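Local coordinates for protein putative xanthine dehydrogenase YAGS fad-binding subunit (Escherichia coli, PDB 5G5G) that carries the molybdenum and pterin cytosine dinucleotide cofactors of a periplasmic aldehyde oxidase and probably catalyses aldehyde oxidation at the metal, at residues Tyr37-His42 against Pro192-Ala197; Thr318-Ser323 against Arg332-Arg337; Glu324-Gly329 against Ala437-Asn442; Arg527-Ser532 against Gly564-Glu569. All coordinates share one frame; numbering follows the deposited sequence. Where two conformers were deposited one is given.

Contact 1. Residues Tyr37-His42 against Pro192-Ala197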
loop_
_atom_site.group_PDB
_atom_site.type_symbol
_atom_site.label_atom_id
_atom_site.label_comp_id
_atom_site.label_asym_id
_atom_site.label_seq_id
_atom_site.Cartn_x
_atom_site.Cartn_y
_atom_site.Cartn_z
ATOM N N TYR C 37 6.980 -1.783 -17.083
ATOM C CA TYR C 37 6.509 -2.853 -16.203
ATOM C C TYR C 37 5.764 -3.904 -17.048
ATOM O O TYR C 37 5.494 -3.700 -18.221
ATOM C CB TYR C 37 5.642 -2.214 -15.094
ATOM C CG TYR C 37 6.425 -1.215 -14.223
ATOM C CD1 TYR C 37 6.575 0.099 -14.619
ATOM C CD2 TYR C 37 7.001 -1.608 -13.015
ATOM C CE1 TYR C 37 7.321 1.009 -13.913
ATOM C CE2 TYR C 37 7.755 -0.710 -12.268
ATOM C CZ TYR C 37 7.883 0.598 -12.697
ATOM O OH TYR C 37 8.639 1.551 -12.001
ATOM N N ALA C 38 5.479 -5.049 -16.429
ATOM C CA ALA C 38 5.012 -6.274 -17.091
ATOM C C ALA C 38 3.846 -6.087 -18.055
ATOM O O ALA C 38 3.825 -6.715 -19.068
ATOM C CB ALA C 38 4.653 -7.310 -16.062
ATOM N N TYR C 39 2.929 -5.182 -17.758
ATOM C CA TYR C 39 1.726 -5.036 -18.597
ATOM C C TYR C 39 1.923 -3.974 -19.688
ATOM O O TYR C 39 0.954 -3.595 -20.348
ATOM C CB TYR C 39 0.580 -4.594 -17.731
ATOM C CG TYR C 39 -0.842 -4.958 -18.159
ATOM C CD1 TYR C 39 -1.331 -6.269 -17.984
ATOM C CD2 TYR C 39 -1.722 -3.955 -18.624
ATOM C CE1 TYR C 39 -2.676 -6.579 -18.314
ATOM C CE2 TYR C 39 -3.024 -4.271 -18.965
ATOM C CZ TYR C 39 -3.495 -5.551 -18.780
ATOM O OH TYR C 39 -4.824 -5.882 -19.056
ATOM N N GLU C 40 3.156 -3.517 -19.874
ATOM C CA GLU C 40 3.444 -2.332 -20.707
ATOM C C GLU C 40 4.351 -2.585 -21.912
ATOM O O GLU C 40 4.859 -1.639 -22.508
ATOM C CB GLU C 40 4.054 -1.263 -19.787
ATOM C CG GLU C 40 3.098 -0.896 -18.654
ATOM C CD GLU C 40 3.730 -0.034 -17.562
ATOM O OE1 GLU C 40 4.933 0.291 -17.667
ATOM O OE2 GLU C 40 3.005 0.347 -16.643
ATOM N N TRP C 41 4.620 -3.847 -22.231
ATOM C CA TRP C 41 5.542 -4.225 -23.299
ATOM C C TRP C 41 4.825 -4.327 -24.677
ATOM O O TRP C 41 4.841 -5.374 -25.332
ATOM C CB TRP C 41 6.185 -5.570 -22.963
ATOM C CG TRP C 41 7.075 -5.532 -21.720
ATOM C CD1 TRP C 41 6.802 -6.082 -20.506
ATOM C CD2 TRP C 41 8.374 -4.934 -21.601
ATOM N NE1 TRP C 41 7.845 -5.865 -19.635
ATOM C CE2 TRP C 41 8.833 -5.196 -20.287
ATOM C CE3 TRP C 41 9.229 -4.265 -22.498
ATOM C CZ2 TRP C 41 10.075 -4.767 -19.831
ATOM C CZ3 TRP C 41 10.456 -3.813 -22.046
ATOM C CH2 TRP C 41 10.873 -4.080 -20.716
ATOM N N HIS C 42 4.314 -3.219 -25.153
ATOM C CA HIS C 42 3.486 -3.239 -26.356
ATOM C C HIS C 42 4.236 -3.620 -27.634
ATOM O O HIS C 42 3.722 -4.438 -28.418
ATOM C CB HIS C 42 2.700 -1.914 -26.477
ATOM C CG HIS C 42 3.545 -0.672 -26.457
ATOM N ND1 HIS C 42 4.095 -0.134 -27.614
ATOM C CD2 HIS C 42 3.864 0.188 -25.462
ATOM C CE1 HIS C 42 4.751 0.973 -27.317
ATOM N NE2 HIS C 42 4.658 1.175 -26.015
ATOM N N PRO C 192 0.005 -4.030 -9.419
ATOM C CA PRO C 192 -0.691 -5.288 -9.323
ATOM C C PRO C 192 0.138 -6.351 -10.006
ATOM O O PRO C 192 0.787 -6.071 -11.045
ATOM C CB PRO C 192 -2.006 -5.013 -10.139
ATOM C CG PRO C 192 -2.255 -3.548 -9.998
ATOM C CD PRO C 192 -0.828 -2.995 -10.061
ATOM N N HIS C 193 0.032 -7.573 -9.526
ATOM C CA HIS C 193 0.702 -8.677 -10.175
ATOM C C HIS C 193 0.224 -8.736 -11.637
ATOM O O HIS C 193 -0.964 -8.643 -11.924
ATOM C CB HIS C 193 0.358 -10.006 -9.514
ATOM C CG HIS C 193 0.891 -10.167 -8.135
ATOM N ND1 HIS C 193 0.453 -9.429 -7.063
ATOM C CD2 HIS C 193 1.850 -10.987 -7.652
ATOM C CE1 HIS C 193 1.110 -9.797 -5.982
ATOM N NE2 HIS C 193 1.955 -10.749 -6.307
ATOM N N ALA C 194 1.176 -8.880 -12.556
ATOM C CA ALA C 194 0.867 -8.999 -13.972
ATOM C C ALA C 194 1.921 -9.720 -14.776
ATOM O O ALA C 194 3.104 -9.658 -14.436
ATOM C CB ALA C 194 0.637 -7.611 -14.574
ATOM N N SER C 195 1.488 -10.338 -15.881
ATOM C CA SER C 195 2.390 -11.075 -16.763
ATOM C C SER C 195 1.875 -11.023 -18.190
ATOM O O SER C 195 0.649 -10.935 -18.433
ATOM C CB SER C 195 2.518 -12.556 -16.345
ATOM O OG SER C 195 3.025 -12.733 -15.028
ATOM N N MET C 196 2.785 -11.108 -19.130
ATOM C CA MET C 196 2.463 -11.298 -20.550
ATOM C C MET C 196 3.238 -12.483 -21.064
ATOM O O MET C 196 4.460 -12.590 -20.819
ATOM C CB MET C 196 2.796 -10.054 -21.377
ATOM C CG MET C 196 2.442 -10.222 -22.829
ATOM S SD MET C 196 2.590 -8.729 -23.810
ATOM C CE MET C 196 4.358 -8.714 -24.057
ATOM N N ALA C 197 2.545 -13.384 -21.768
ATOM C CA ALA C 197 3.184 -14.579 -22.350
ATOM C C ALA C 197 3.136 -14.555 -23.845
ATOM O O ALA C 197 2.110 -14.201 -24.416
ATOM C CB ALA C 197 2.533 -15.827 -21.844
#

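Contact 2. Residues Thr318-Ser323 against Arg332-Arg337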
loop_
_atom_site.group_PDB
_atom_site.type_symbol
_atom_site.label_atom_id
_atom_site.label_comp_id
_atom_site.label_asym_id
_atom_site.label_seq_id
_atom_site.Cartn_x
_atom_site.Cartn_y
_atom_site.Cartn_z
ATOM N N THR C 318 7.626 -17.360 11.496
ATOM C CA THR C 318 8.761 -17.771 12.375
ATOM C C THR C 318 9.049 -16.685 13.427
ATOM O O THR C 318 10.162 -16.156 13.526
ATOM C CB THR C 318 10.000 -18.132 11.539
ATOM O OG1 THR C 318 10.236 -17.132 10.545
ATOM C CG2 THR C 318 9.745 -19.446 10.829
ATOM N N ALA C 319 8.062 -16.453 14.277
ATOM C CA ALA C 319 8.102 -15.317 15.185
ATOM C C ALA C 319 8.926 -15.466 16.484
ATOM O O ALA C 319 8.996 -14.517 17.230
ATOM C CB ALA C 319 6.677 -14.898 15.517
ATOM N N VAL C 320 9.567 -16.600 16.715
ATOM C CA VAL C 320 10.314 -16.800 17.971
ATOM C C VAL C 320 11.800 -16.794 17.726
ATOM O O VAL C 320 12.564 -16.776 18.670
ATOM C CB VAL C 320 9.885 -18.071 18.705
ATOM C CG1 VAL C 320 8.386 -18.046 18.940
ATOM C CG2 VAL C 320 10.265 -19.317 17.930
ATOM N N GLN C 321 12.230 -16.821 16.465
ATOM C CA GLN C 321 13.670 -16.954 16.200
ATOM C C GLN C 321 14.503 -15.854 16.809
ATOM O O GLN C 321 15.560 -16.156 17.382
ATOM C CB GLN C 321 14.025 -17.065 14.700
ATOM C CG GLN C 321 15.548 -16.876 14.443
ATOM C CD GLN C 321 15.950 -16.970 12.970
ATOM O OE1 GLN C 321 16.536 -17.973 12.531
ATOM N NE2 GLN C 321 15.643 -15.918 12.207
ATOM N N GLN C 322 14.085 -14.589 16.714
ATOM C CA GLN C 322 14.902 -13.514 17.245
ATOM C C GLN C 322 15.105 -13.645 18.726
ATOM O O GLN C 322 16.141 -13.209 19.254
ATOM C CB GLN C 322 14.349 -12.107 16.997
ATOM C CG GLN C 322 13.182 -11.676 17.855
ATOM C CD GLN C 322 11.886 -12.325 17.417
ATOM O OE1 GLN C 322 11.466 -12.125 16.274
ATOM N NE2 GLN C 322 11.227 -13.044 18.318
ATOM N N SER C 323 14.153 -14.265 19.390
ATOM C CA SER C 323 14.251 -14.412 20.835
ATOM C C SER C 323 15.339 -15.399 21.252
ATOM O O SER C 323 15.678 -15.481 22.462
ATOM C CB SER C 323 12.894 -14.815 21.418
ATOM O OG SER C 323 11.953 -13.810 21.127
ATOM N N ARG C 332 16.168 -20.787 28.600
ATOM C CA ARG C 332 15.417 -20.349 27.427
ATOM C C ARG C 332 14.545 -21.441 26.846
ATOM O O ARG C 332 14.891 -22.627 26.852
ATOM C CB ARG C 332 16.397 -19.898 26.304
ATOM C CG ARG C 332 17.661 -19.205 26.808
ATOM C CD ARG C 332 18.593 -18.810 25.664
ATOM N NE ARG C 332 18.102 -17.714 24.837
ATOM C CZ ARG C 332 18.398 -16.416 24.953
ATOM N NH1 ARG C 332 19.208 -16.004 25.884
ATOM N NH2 ARG C 332 17.909 -15.547 24.085
ATOM N N HIS C 333 13.405 -21.032 26.335
ATOM C CA HIS C 333 12.533 -21.936 25.605
ATOM C C HIS C 333 11.879 -21.173 24.450
ATOM O O HIS C 333 11.353 -20.050 24.629
ATOM C CB HIS C 333 11.520 -22.580 26.548
ATOM C CG HIS C 333 10.313 -23.123 25.861
ATOM N ND1 HIS C 333 10.277 -24.385 25.323
ATOM C CD2 HIS C 333 9.104 -22.570 25.601
ATOM C CE1 HIS C 333 9.099 -24.599 24.757
ATOM N NE2 HIS C 333 8.375 -23.499 24.878
ATOM N N THR C 334 11.926 -21.758 23.251
ATOM C CA THR C 334 11.209 -21.179 22.132
ATOM C C THR C 334 10.498 -22.271 21.399
ATOM O O THR C 334 10.949 -23.407 21.358
ATOM C CB THR C 334 12.124 -20.401 21.148
ATOM O OG1 THR C 334 13.313 -21.144 20.898
ATOM C CG2 THR C 334 12.573 -19.112 21.686
ATOM N N GLY C 335 9.341 -21.943 20.839
ATOM C CA GLY C 335 8.566 -22.916 20.125
ATOM C C GLY C 335 7.546 -22.326 19.207
ATOM O O GLY C 335 6.935 -21.298 19.519
ATOM N N LEU C 336 7.350 -22.987 18.065
ATOM C CA LEU C 336 6.288 -22.635 17.127
ATOM C C LEU C 336 5.147 -23.621 17.205
ATOM O O LEU C 336 5.350 -24.827 17.436
ATOM C CB LEU C 336 6.801 -22.564 15.665
ATOM C CG LEU C 336 7.853 -21.513 15.357
ATOM C CD1 LEU C 336 8.316 -21.662 13.903
ATOM C CD2 LEU C 336 7.320 -20.116 15.662
ATOM N N ARG C 337 3.939 -23.114 16.965
ATOM C CA ARG C 337 2.735 -23.934 16.911
ATOM C C ARG C 337 1.984 -23.548 15.636
ATOM O O ARG C 337 1.679 -22.366 15.432
ATOM C CB ARG C 337 1.908 -23.698 18.146
ATOM C CG ARG C 337 2.672 -23.926 19.496
ATOM C CD ARG C 337 2.840 -25.349 19.746
ATOM N NE ARG C 337 3.551 -25.551 21.037
ATOM C CZ ARG C 337 4.875 -25.611 21.201
ATOM N NH1 ARG C 337 5.687 -25.555 20.159
ATOM N NH2 ARG C 337 5.375 -25.867 22.427
#

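Contact 3. Residues Glu324-Gly329 against Ala437-Asn442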
loop_
_atom_site.group_PDB
_atom_site.type_symbol
_atom_site.label_atom_id
_atom_site.label_comp_id
_atom_site.label_asym_id
_atom_site.label_seq_id
_atom_site.Cartn_x
_atom_site.Cartn_y
_atom_site.Cartn_z
ATOM N N GLU C 324 15.835 -16.184 20.297
ATOM C CA GLU C 324 16.913 -17.109 20.540
ATOM C C GLU C 324 18.255 -16.416 20.549
ATOM O O GLU C 324 19.231 -17.008 21.032
ATOM C CB GLU C 324 16.959 -18.236 19.489
ATOM C CG GLU C 324 15.637 -19.039 19.517
ATOM C CD GLU C 324 15.400 -20.001 18.361
ATOM O OE1 GLU C 324 16.244 -20.090 17.428
ATOM O OE2 GLU C 324 14.315 -20.644 18.372
ATOM N N LEU C 325 18.337 -15.214 20.013
ATOM C CA LEU C 325 19.647 -14.546 19.765
ATOM C C LEU C 325 19.755 -13.124 20.296
ATOM O O LEU C 325 20.874 -12.619 20.492
ATOM C CB LEU C 325 19.910 -14.480 18.233
ATOM C CG LEU C 325 20.231 -15.819 17.618
ATOM C CD1 LEU C 325 20.191 -15.755 16.086
ATOM C CD2 LEU C 325 21.559 -16.365 18.079
ATOM N N LEU C 326 18.638 -12.443 20.496
ATOM C CA LEU C 326 18.725 -11.022 20.753
ATOM C C LEU C 326 19.217 -10.695 22.164
ATOM O O LEU C 326 20.083 -9.856 22.283
ATOM C CB LEU C 326 17.399 -10.314 20.447
ATOM C CG LEU C 326 17.385 -8.760 20.444
ATOM C CD1 LEU C 326 18.506 -8.161 19.614
ATOM C CD2 LEU C 326 16.050 -8.250 19.911
ATOM N N TYR C 327 18.703 -11.338 23.217
ATOM C CA TYR C 327 19.073 -10.949 24.566
ATOM C C TYR C 327 19.730 -12.107 25.305
ATOM O O TYR C 327 19.475 -13.255 24.996
ATOM C CB TYR C 327 17.886 -10.427 25.356
ATOM C CG TYR C 327 17.251 -9.246 24.683
ATOM C CD1 TYR C 327 17.905 -8.062 24.626
ATOM C CD2 TYR C 327 15.991 -9.350 24.109
ATOM C CE1 TYR C 327 17.349 -6.946 23.991
ATOM C CE2 TYR C 327 15.393 -8.224 23.491
ATOM C CZ TYR C 327 16.078 -7.034 23.437
ATOM O OH TYR C 327 15.560 -5.923 22.807
ATOM N N ALA C 328 20.642 -11.772 26.225
ATOM C CA ALA C 328 21.236 -12.746 27.092
ATOM C C ALA C 328 20.162 -13.399 27.985
ATOM O O ALA C 328 19.052 -12.848 28.173
ATOM C CB ALA C 328 22.321 -12.131 27.959
ATOM N N GLY C 329 20.512 -14.579 28.480
ATOM C CA GLY C 329 19.675 -15.347 29.424
ATOM C C GLY C 329 20.069 -16.802 29.355
ATOM O O GLY C 329 20.021 -17.381 28.263
ATOM N N ALA C 437 14.388 -2.359 19.856
ATOM C CA ALA C 437 15.469 -2.926 19.080
ATOM C C ALA C 437 14.927 -3.597 17.821
ATOM O O ALA C 437 13.820 -4.139 17.817
ATOM C CB ALA C 437 16.210 -3.954 19.892
ATOM N N GLY C 438 15.748 -3.555 16.776
ATOM C CA GLY C 438 15.604 -4.358 15.602
ATOM C C GLY C 438 16.741 -5.357 15.442
ATOM O O GLY C 438 17.850 -5.140 15.894
ATOM N N PHE C 439 16.436 -6.452 14.775
ATOM C CA PHE C 439 17.309 -7.592 14.611
ATOM C C PHE C 439 16.865 -8.323 13.371
ATOM O O PHE C 439 15.666 -8.588 13.209
ATOM C CB PHE C 439 17.169 -8.518 15.814
ATOM C CG PHE C 439 17.950 -9.811 15.684
ATOM C CD1 PHE C 439 19.293 -9.817 15.992
ATOM C CD2 PHE C 439 17.367 -10.960 15.109
ATOM C CE1 PHE C 439 20.053 -10.981 15.836
ATOM C CE2 PHE C 439 18.119 -12.123 14.896
ATOM C CZ PHE C 439 19.463 -12.112 15.282
ATOM N N ARG C 440 17.827 -8.733 12.548
ATOM C CA ARG C 440 17.542 -9.551 11.341
ATOM C C ARG C 440 18.816 -10.220 10.918
ATOM O O ARG C 440 19.859 -9.567 10.855
ATOM C CB ARG C 440 16.992 -8.687 10.222
ATOM C CG ARG C 440 16.512 -9.433 8.987
ATOM C CD ARG C 440 15.253 -10.259 9.202
ATOM N NE ARG C 440 14.915 -10.939 7.968
ATOM C CZ ARG C 440 13.988 -11.885 7.825
ATOM N NH1 ARG C 440 13.291 -12.327 8.875
ATOM N NH2 ARG C 440 13.750 -12.406 6.622
ATOM N N ASN C 441 18.765 -11.514 10.679
ATOM C CA ASN C 441 19.952 -12.221 10.271
ATOM C C ASN C 441 20.491 -11.770 8.883
ATOM O O ASN C 441 19.754 -11.192 8.062
ATOM C CB ASN C 441 19.723 -13.727 10.316
ATOM C CG ASN C 441 19.707 -14.270 11.744
ATOM O OD1 ASN C 441 20.424 -13.779 12.608
ATOM N ND2 ASN C 441 18.928 -15.301 11.981
ATOM N N ASN C 442 21.773 -12.043 8.680
ATOM C CA ASN C 442 22.411 -11.837 7.407
ATOM C C ASN C 442 22.606 -13.201 6.774
ATOM O O ASN C 442 23.248 -14.048 7.364
ATOM C CB ASN C 442 23.750 -11.150 7.573
ATOM C CG ASN C 442 24.427 -10.894 6.267
ATOM O OD1 ASN C 442 23.892 -10.181 5.444
ATOM N ND2 ASN C 442 25.612 -11.470 6.067
#

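Contact 4. Residues Arg527-Ser532 against Gly564-Glu569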
loop_
_atom_site.group_PDB
_atom_site.type_symbol
_atom_site.label_atom_id
_atom_site.label_comp_id
_atom_site.label_asym_id
_atom_site.label_seq_id
_atom_site.Cartn_x
_atom_site.Cartn_y
_atom_site.Cartn_z
ATOM N N ARG C 527 39.635 -8.242 -14.322
ATOM C CA ARG C 527 40.904 -7.567 -14.045
ATOM C C ARG C 527 42.086 -8.435 -14.466
ATOM O O ARG C 527 43.023 -7.917 -15.045
ATOM C CB ARG C 527 41.043 -7.145 -12.576
ATOM C CG ARG C 527 40.188 -5.933 -12.197
ATOM C CD ARG C 527 39.907 -5.920 -10.703
ATOM N NE ARG C 527 41.168 -5.741 -9.965
ATOM C CZ ARG C 527 41.551 -4.664 -9.280
ATOM N NH1 ARG C 527 40.786 -3.569 -9.186
ATOM N NH2 ARG C 527 42.735 -4.695 -8.665
ATOM N N GLU C 528 42.038 -9.731 -14.161
ATOM C CA GLU C 528 43.068 -10.668 -14.619
ATOM C C GLU C 528 43.181 -10.687 -16.138
ATOM O O GLU C 528 44.280 -10.666 -16.672
ATOM C CB GLU C 528 42.830 -12.080 -14.075
ATOM C CG GLU C 528 43.017 -12.185 -12.572
ATOM C CD GLU C 528 42.980 -13.617 -12.075
ATOM O OE1 GLU C 528 44.011 -14.347 -12.233
ATOM O OE2 GLU C 528 41.921 -13.998 -11.555
ATOM N N MET C 529 42.048 -10.721 -16.824
ATOM C CA MET C 529 42.026 -10.732 -18.293
ATOM C C MET C 529 42.580 -9.426 -18.888
ATOM O O MET C 529 43.336 -9.435 -19.894
ATOM C CB MET C 529 40.628 -10.996 -18.809
ATOM C CG MET C 529 40.062 -12.351 -18.424
ATOM S SD MET C 529 38.308 -12.478 -18.782
ATOM C CE MET C 529 38.328 -12.389 -20.570
ATOM N N ILE C 530 42.235 -8.301 -18.262
ATOM C CA ILE C 530 42.792 -7.031 -18.687
ATOM C C ILE C 530 44.310 -7.022 -18.491
ATOM O O ILE C 530 45.053 -6.740 -19.426
ATOM C CB ILE C 530 42.095 -5.827 -18.002
ATOM C CG1 ILE C 530 40.644 -5.759 -18.430
ATOM C CG2 ILE C 530 42.807 -4.517 -18.360
ATOM C CD1 ILE C 530 39.776 -4.979 -17.448
ATOM N N ALA C 531 44.759 -7.358 -17.286
ATOM C CA ALA C 531 46.170 -7.450 -16.979
ATOM C C ALA C 531 46.923 -8.337 -18.006
ATOM O O ALA C 531 48.016 -7.971 -18.484
ATOM C CB ALA C 531 46.366 -7.954 -15.546
ATOM N N SER C 532 46.315 -9.456 -18.385
ATOM C CA SER C 532 46.962 -10.413 -19.297
ATOM C C SER C 532 47.054 -9.812 -20.706
ATOM O O SER C 532 48.065 -9.935 -21.365
ATOM C CB SER C 532 46.202 -11.741 -19.292
ATOM O OG SER C 532 46.701 -12.673 -20.243
ATOM N N GLY C 564 39.280 -6.726 -29.118
ATOM C CA GLY C 564 37.882 -7.115 -29.017
ATOM C C GLY C 564 37.478 -7.051 -27.551
ATOM O O GLY C 564 38.330 -6.922 -26.681
ATOM N N ARG C 565 36.186 -7.121 -27.292
ATOM C CA ARG C 565 35.689 -6.976 -25.896
ATOM C C ARG C 565 36.187 -8.127 -25.007
ATOM O O ARG C 565 36.570 -9.192 -25.516
ATOM C CB ARG C 565 34.186 -6.737 -25.848
ATOM C CG ARG C 565 33.220 -7.881 -26.025
ATOM C CD ARG C 565 31.830 -7.317 -25.714
ATOM N NE ARG C 565 30.766 -8.294 -25.796
ATOM C CZ ARG C 565 29.537 -8.135 -25.296
ATOM N NH1 ARG C 565 29.185 -7.014 -24.635
ATOM N NH2 ARG C 565 28.626 -9.103 -25.453
ATOM N N LEU C 566 36.320 -7.848 -23.705
ATOM C CA LEU C 566 36.759 -8.845 -22.743
ATOM C C LEU C 566 35.569 -9.162 -21.848
ATOM O O LEU C 566 34.900 -8.230 -21.343
ATOM C CB LEU C 566 37.945 -8.338 -21.939
ATOM C CG LEU C 566 39.259 -8.151 -22.699
ATOM C CD1 LEU C 566 40.284 -7.381 -21.862
ATOM C CD2 LEU C 566 39.837 -9.490 -23.192
ATOM N N THR C 567 35.279 -10.461 -21.681
ATOM C CA THR C 567 34.091 -10.900 -20.973
ATOM C C THR C 567 34.460 -11.893 -19.873
ATOM O O THR C 567 35.189 -12.853 -20.135
ATOM C CB THR C 567 33.089 -11.582 -21.939
ATOM O OG1 THR C 567 32.647 -10.621 -22.897
ATOM C CG2 THR C 567 31.880 -12.139 -21.185
ATOM N N ALA C 568 33.969 -11.648 -18.661
ATOM C CA ALA C 568 34.166 -12.529 -17.536
ATOM C C ALA C 568 32.808 -12.933 -17.031
ATOM O O ALA C 568 31.906 -12.103 -16.966
ATOM C CB ALA C 568 34.955 -11.828 -16.447
ATOM N N GLU C 569 32.656 -14.187 -16.657
ATOM C CA GLU C 569 31.416 -14.676 -16.054
ATOM C C GLU C 569 31.786 -15.556 -14.889
ATOM O O GLU C 569 32.483 -16.575 -15.059
ATOM C CB GLU C 569 30.603 -15.464 -17.057
ATOM C CG GLU C 569 29.322 -15.999 -16.469
ATOM C CD GLU C 569 28.379 -16.505 -17.522
ATOM O OE1 GLU C 569 28.522 -16.175 -18.712
ATOM O OE2 GLU C 569 27.491 -17.248 -17.145
#

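Contact 1. Residues Tyr37-His42 against Pro192-Ala197
Met196 runs out extended, with chi1 at -179°, and then bends at chi3 (79°), which carries its CE methyl to Trp41; Tyr39, with CG turned beside its own carbonyl carbon (chi1 -153°), brings its ring to Ala194. The fold element on one side is strand 194-200 of a mixed sheet. On the other is a loop of the a/b hammerhead region, which makes an inverse gamma turn centred on Trp41. CE of Met196 sits 3.8 Å from CB of Trp41, while the indole itself leads off toward Trp207. Between these two ends the backbones come close: the CA atoms of Ala38 and Ser195 are 5.5 Å apart, a gap that two small side chains, Ala38 and Ala194, can bridge. The Tyr39 ring takes the CB of Ala194 obliquely, CD1 lying 4.2 Å from that methyl, and its pi system also has a cation-pi partner in Lys267. Ser195 turns away from the loop, its hydroxyl hydrogen-bonded to OD2 of Asp251 and to the hydroxyl of Thr208. OE1 of Glu40 accepts the N-H of Tyr37 from above the carboxylate plane. In the tightest spot, CB of Ala38 presses to 3.2 Å from the carbonyl O of Ala194.

Contact 2. Residues Thr318-Ser323 against Arg332-Arg337
Val320 lays its CG2 methyl over CD2 of Leu336, 3.8 Å away, and against CB of Thr334, while its other branch, CG1, reaches the carbonyl O of Gly335 at 3.6 Å. Val320 and Thr334 lie alongside each other, pointing opposite ways, and CG2 of Thr334 comes near the carbonyl O of Val320. Thr334 OG1 is turned elsewhere, to Glu324. Leu336 spreads its two methyls: CD2 under Val320, CD1 at 4.0 Å from CG2 of Thr318. Val320 projects from the type I turn of Thr318 to Gln321, and the loop carrying that turn folds back over strand 331-340, a member of a mixed sheet in the molybdopterin cofactor-binding region. At the far end Arg332 bends at chi3 (71°) and its NH2 donates to the carbonyl O of Ser323 at 2.8 Å, with an N-H...O angle of 142° and the acceptor near the guanidinium edge, tilted from its plane. NH1 of the same group holds the carbonyls of Tyr327 and Gly329. A leucine here would probably leave all three loop carbonyls without their donor and the chain after Ser323 freer to move. Just after the turn, NE2 of Gln322 donates to Ala319 O and to Ser323 OG, the latter also bonded to His304.

Contact 3. Residues Glu324-Gly329 against Ala437-Asn442
Phe439 meets the loop with its whole length, touching Leu326 at its base and Leu325 at its far end. Its CB starts 4.0 Å from CD1 of Leu326, and the ring atom CD1 stays beside that same methyl, the two side chains running antiparallel alongside one another. A chi1 of 175°, which sets CG opposite the backbone N, carries the ring on to Leu325, where CZ is touched twice: by CD1 of Leu325 at 3.8 Å and by CB of Leu325 at the same distance. The leucine methyls approach the ring obliquely. CD1 of Leu325 also lies 4.0 Å from OD1 of Asn441, a carbonyl oxygen that is hydrogen-bonded to Ser584.

Two residues earlier on the strand the contact passes to Ala437, whose CB is 4.3 Å from CD2 of Leu326 and 3.6 Å from OH of Tyr327. Within the same segment as Tyr327, CG of Leu326 sits over one face of the tyrosine ring, offset toward the rim. The Tyr327 hydroxyl bonds to OE2 of Glu362, whose other oxygen accepts the N-H of Ala437, so one carboxylate of helix 354-372 ties both segments together. Arg440 leaves the contact to make salt bridges with Glu354 and with Glu692, a residue lining the molybdenum pocket. Such an apolar seam, running from a loop of one molybdopterin cofactor-binding region to strand 429-441 of the other, is consistent with the interface between the two regions, between which the cofactor lies in the xanthine dehydrogenase and aldehyde oxidase family.

Contact 4. Residues Arg527-Ser532 against Gly564-Glu569
Met529 is the knob of this contact, and the dip it fills lies on strand 566-574 between Leu566 and Ala568, two residues that both point their side chains at the helix. The methionine drops its thioether across the backbone of Thr567, which forms the floor of the dip. A bend at chi3 (66°) lays CE 3.2 Å from the carbonyl O of Thr567, with SD just above the same oxygen. One wall is Leu566, whose CD2 is 4.2 Å from CE of Met529; the other is Ala568, whose CB stands 4.1 Å from SD. The strand answers with a knob of its own: CD1 of Leu566 settles into the groove between Met529 and Ile530, 3.8 Å from CG1 of Ile530 and 4.2 Å from the carbonyl O of Met529.

This is helix-on-sheet packing, with the axes of helix segment 527-532 and strand segment 566-569 running roughly antiparallel, at 150°, and approaching to 8.7 Å. Leu526 and Leu453 extend the apolar layer. An alanine in place of Met529 is likely to open a gap above the Thr567 backbone, taking from Leu566 and Ala568 the thioether between them. Thr567 turns its hydroxyl the other way, to His452. Between these two segments the join therefore rests on fit and dispersion among methyls, a thioether and backbone; the polar atom most closely met is the Thr567 carbonyl O, and no charged side chain takes part.

Overall arrangement
Contacts 2 and 3 form one unit, with centres 11 Å apart: residues 318-323 and 324-329 are consecutive parts of one loop, so contact 2 ties it to its own following strand and contact 3 to strand 429-441. Both lie near the molybdenum centre, the side chains of Thr318 and Asn441 being about 10 and 11 Å from the dioxothiomolybdenum ion. Contact 1 sits across the chain's centre, about 40 Å from either by centres, where residues 37-42 also meet the chain of another protein. Contact 4 is the most peripheral, its centre about 36 Å from that of the chain and 37 Å from that of contact 1.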